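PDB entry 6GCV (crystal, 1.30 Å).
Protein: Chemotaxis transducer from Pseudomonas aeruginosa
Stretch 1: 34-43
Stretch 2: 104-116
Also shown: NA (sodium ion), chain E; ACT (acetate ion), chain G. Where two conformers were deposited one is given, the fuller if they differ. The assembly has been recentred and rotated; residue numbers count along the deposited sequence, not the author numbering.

Stretch 1, residues 34-43: MAREALQLRL
Stretch 2 104-116: AQPASQVDLRGFS

The contact packs one face of a helix that is already under way at Met34 against a loop that leads into a second, nearly antiparallel helix, and it joins a small apolar seam to a polar anchor built by a single arginine, Arg42. The first helix has regular backbone angles near -63/-40 and i to i+4 hydrogen bonds such as Arg42 N to Ala38 O (2.9 Å). The second, which starts at Leu112 and continues beyond Ser116, runs at 164° to it, with axes 12.5 Å apart at closest approach. Together the two stretches bury 557 Å².

Two points of the loop bring the backbones equally close. The CA atoms of Ala38 and Ala104 lie 4.4 Å apart, as do those of Arg42 and Pro106. At the first pair, Ala104 CA makes a CA-H...O contact with Ala38 O at 3.5 Å, and Ala38 CB is 4.2 Å from Ala104 CB; methyl groups suit so tight a backbone approach. Leu41 (chi1 m, chi2 t) places CB 3.9 Å from Ala104 CB.

Toward the start of stretch 1 and the end of stretch 2, the separation widens to 8.5 Å between the CA atoms of Ala35 and Ser116, and larger side chains fill the space. Phe115 (chi1 172°, chi2 65°) brings CZ to 3.9 Å from Ala35 CB and CE2 to 4.1 Å from Leu39 CD2. Although Leu39 starts with its CA-to-CB bond pointing away, its m, t rotamer returns CD2 to the seam, 4.2 Å from Leu112 CD2.

A type I turn from Gln105 to Ser108 shapes the loop, closed by Ser108 N to Gln105 O at 3.1 Å. Pro106, phi -55, fits the second position of this turn because its ring fixes phi near the required value; its CG reaches 3.4 Å from Leu41 O. A water donates to both Arg42 O (2.9 Å) and Pro106 O (2.7 Å), bridging the two backbones.

Arg42 extends through three t angles before chi4 turns to 73°. Its guanidinium can therefore donate twice to one residue: NH1 to Ser108 OG (3.0 Å, 163°) and NH2 to Ser108 O (2.9 Å, 161°). Ser108, chi1 p, supplies both acceptors. Pro106 O lies over one face of the guanidinium and Val110 CG2 over the opposite face, the latter 3.5 Å from Arg42 NH2. The aliphatic part also packs, with Arg42 CD 4.1 Å from Leu112 CD2.

Asp111, chi1 t, caps the second helix by accepting from Gly114 N at OD1 (3.0 Å), satisfying an amide that the first helical turn leaves free.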

# COMPACT_ATOMS: atom_id res chain seq x y z
N MET A 34 4.74 5.47 -3.99
CA MET A 34 5.55 6.63 -4.30
C MET A 34 7.04 6.33 -4.11
O MET A 34 7.88 6.83 -4.87
CB MET A 34 5.09 7.89 -3.57
CG MET A 34 5.17 7.81 -2.10
SD MET A 34 4.40 9.23 -1.28
CE MET A 34 2.63 9.13 -1.46
N ALA A 35 7.37 5.51 -3.12
CA ALA A 35 8.77 5.15 -2.93
C ALA A 35 9.28 4.35 -4.15
O ALA A 35 10.38 4.59 -4.64
CB ALA A 35 8.96 4.34 -1.67
N ARG A 36 8.50 3.38 -4.60
CA ARG A 36 8.93 2.65 -5.76
C ARG A 36 9.10 3.53 -6.99
O ARG A 36 10.05 3.39 -7.74
CB ARG A 36 8.18 1.37 -5.94
CG ARG A 36 6.79 1.38 -6.27
CD ARG A 36 6.55 1.15 -7.75
NE ARG A 36 5.13 0.96 -7.99
CZ ARG A 36 4.50 1.06 -9.15
NH1 ARG A 36 5.08 1.69 -10.17
NH2 ARG A 36 3.19 0.76 -9.17
N GLU A 37 8.17 4.46 -7.19
CA GLU A 37 8.28 5.38 -8.33
C GLU A 37 9.54 6.26 -8.21
O GLU A 37 10.20 6.52 -9.25
CB GLU A 37 7.01 6.23 -8.41
CG GLU A 37 5.82 5.43 -8.86
CD GLU A 37 4.48 6.10 -8.67
OE1 GLU A 37 4.37 6.98 -7.81
OE2 GLU A 37 3.48 5.72 -9.36
N ALA A 38 9.82 6.75 -7.01
CA ALA A 38 11.02 7.59 -6.83
C ALA A 38 12.30 6.80 -7.07
O ALA A 38 13.25 7.32 -7.68
CB ALA A 38 11.01 8.21 -5.46
N LEU A 39 12.34 5.55 -6.58
CA LEU A 39 13.52 4.72 -6.81
C LEU A 39 13.70 4.39 -8.30
O LEU A 39 14.83 4.35 -8.81
CB LEU A 39 13.43 3.43 -5.98
CG LEU A 39 13.51 3.67 -4.46
CD1 LEU A 39 13.01 2.42 -3.75
CD2 LEU A 39 14.89 4.00 -4.00
N GLN A 40 12.61 4.18 -9.00
CA GLN A 40 12.69 3.94 -10.43
C GLN A 40 13.23 5.17 -11.21
O GLN A 40 14.01 5.05 -12.15
CB GLN A 40 11.37 3.47 -10.97
CG GLN A 40 11.47 2.93 -12.38
CD GLN A 40 10.28 2.05 -12.73
OE1 GLN A 40 9.71 1.39 -11.86
NE2 GLN A 40 9.90 2.05 -14.00
N LEU A 41 12.80 6.35 -10.78
CA LEU A 41 13.37 7.60 -11.28
C LEU A 41 14.87 7.67 -10.95
O LEU A 41 15.67 8.09 -11.82
CB LEU A 41 12.63 8.81 -10.71
CG LEU A 41 11.26 9.06 -11.38
CD1 LEU A 41 10.30 9.84 -10.51
CD2 LEU A 41 11.46 9.80 -12.72
N ARG A 42 15.27 7.26 -9.77
CA ARG A 42 16.70 7.29 -9.46
C ARG A 42 17.52 6.43 -10.41
O ARG A 42 18.65 6.77 -10.77
CB ARG A 42 16.94 6.89 -8.01
CG ARG A 42 18.35 7.22 -7.56
CD ARG A 42 18.53 7.11 -6.06
NE ARG A 42 19.80 7.61 -5.62
CZ ARG A 42 20.13 8.90 -5.57
NH1 ARG A 42 19.21 9.82 -5.76
NH2 ARG A 42 21.36 9.24 -5.25
N LEU A 43 16.91 5.34 -10.86
CA LEU A 43 17.49 4.40 -11.81
C LEU A 43 17.41 4.86 -13.26
O LEU A 43 17.93 4.21 -14.14
CB LEU A 43 16.82 3.02 -11.65
CG LEU A 43 17.25 2.26 -10.39
CD1 LEU A 43 16.18 1.24 -9.98
CD2 LEU A 43 18.58 1.59 -10.61
N ALA A 104 14.44 10.82 -6.16
CA ALA A 104 14.05 10.75 -7.57
C ALA A 104 15.02 11.43 -8.54
O ALA A 104 14.87 11.26 -9.75
CB ALA A 104 12.65 11.33 -7.73
N GLN A 105 15.96 12.22 -8.03
CA GLN A 105 16.95 12.91 -8.85
C GLN A 105 18.21 12.02 -8.96
O GLN A 105 18.89 11.82 -7.96
CB GLN A 105 17.33 14.23 -8.21
CG GLN A 105 16.21 15.24 -8.16
CD GLN A 105 16.60 16.48 -7.41
OE1 GLN A 105 17.58 17.11 -7.74
NE2 GLN A 105 15.81 16.86 -6.47
N PRO A 106 18.50 11.49 -10.15
CA PRO A 106 19.61 10.54 -10.24
C PRO A 106 20.94 11.02 -9.72
O PRO A 106 21.73 10.21 -9.26
CB PRO A 106 19.65 10.18 -11.72
CG PRO A 106 18.23 10.36 -12.16
CD PRO A 106 17.77 11.58 -11.42
N ALA A 107 21.21 12.31 -9.86
CA ALA A 107 22.52 12.88 -9.52
C ALA A 107 22.59 13.47 -8.13
O ALA A 107 23.59 14.09 -7.79
CB ALA A 107 22.95 13.90 -10.55
N SER A 108 21.55 13.28 -7.31
CA SER A 108 21.58 13.84 -5.95
C SER A 108 22.38 13.00 -4.97
O SER A 108 22.71 11.84 -5.22
CB SER A 108 20.16 14.02 -5.44
OG SER A 108 19.64 12.72 -5.14
N GLN A 109 22.66 13.60 -3.83
CA GLN A 109 23.24 12.90 -2.69
C GLN A 109 22.14 12.56 -1.72
O GLN A 109 21.42 13.45 -1.26
CB GLN A 109 24.26 13.80 -1.97
CG GLN A 109 25.36 14.29 -2.89
CD GLN A 109 26.17 13.19 -3.54
OE1 GLN A 109 26.47 12.18 -2.91
NE2 GLN A 109 26.53 13.37 -4.80
N VAL A 110 21.98 11.27 -1.40
CA VAL A 110 20.94 10.84 -0.47
C VAL A 110 21.45 9.68 0.35
O VAL A 110 22.44 9.04 -0.00
CB VAL A 110 19.64 10.39 -1.16
CG1 VAL A 110 19.02 11.49 -1.98
CG2 VAL A 110 19.91 9.21 -2.05
N ASP A 111 20.74 9.39 1.43
CA ASP A 111 21.00 8.20 2.25
C ASP A 111 19.87 7.21 1.99
O ASP A 111 18.78 7.38 2.53
CB ASP A 111 21.04 8.61 3.72
CG ASP A 111 21.21 7.43 4.67
OD1 ASP A 111 21.24 6.28 4.22
OD2 ASP A 111 21.30 7.71 5.89
N LEU A 112 20.11 6.22 1.13
CA LEU A 112 19.02 5.34 0.73
C LEU A 112 18.53 4.44 1.87
O LEU A 112 17.37 4.11 1.92
CB LEU A 112 19.42 4.48 -0.48
CG LEU A 112 19.53 5.23 -1.79
CD1 LEU A 112 20.07 4.31 -2.85
CD2 LEU A 112 18.18 5.82 -2.21
N ARG A 113 19.42 4.07 2.79
CA ARG A 113 18.99 3.31 3.95
C ARG A 113 18.12 4.16 4.87
O ARG A 113 17.11 3.69 5.41
CB ARG A 113 20.19 2.76 4.75
CG ARG A 113 21.14 1.88 3.96
CD ARG A 113 20.79 0.44 4.15
NE ARG A 113 21.55 -0.45 3.28
CZ ARG A 113 21.18 -1.71 3.12
NH1 ARG A 113 21.85 -2.49 2.34
NH2 ARG A 113 20.13 -2.19 3.75
N GLY A 114 18.48 5.42 5.02
CA GLY A 114 17.66 6.34 5.80
C GLY A 114 16.29 6.53 5.17
O GLY A 114 15.27 6.59 5.85
N PHE A 115 16.26 6.61 3.85
CA PHE A 115 15.01 6.73 3.11
C PHE A 115 14.09 5.52 3.35
O PHE A 115 12.89 5.67 3.62
CB PHE A 115 15.30 6.91 1.63
CG PHE A 115 14.09 6.86 0.77
CD1 PHE A 115 13.11 7.82 0.87
CD2 PHE A 115 13.92 5.82 -0.13
CE1 PHE A 115 12.01 7.76 0.06
CE2 PHE A 115 12.82 5.79 -0.95
CZ PHE A 115 11.88 6.75 -0.84
N SER A 116 14.66 4.35 3.26
CA SER A 116 13.91 3.13 3.51
C SER A 116 13.35 3.08 4.93
O SER A 116 12.19 2.72 5.15
CB SER A 116 14.80 1.91 3.27
OG SER A 116 14.10 0.74 3.55
NA NA E . 8.68 6.44 -11.77
C ACT G . 3.06 3.89 -12.16
O ACT G . 3.19 2.78 -12.77
OXT ACT G . 4.00 4.34 -11.41
CH3 ACT G . 1.73 4.57 -12.12
O HOH W 1 21.34 7.60 -9.96
O HOH W 2 6.58 4.67 -12.39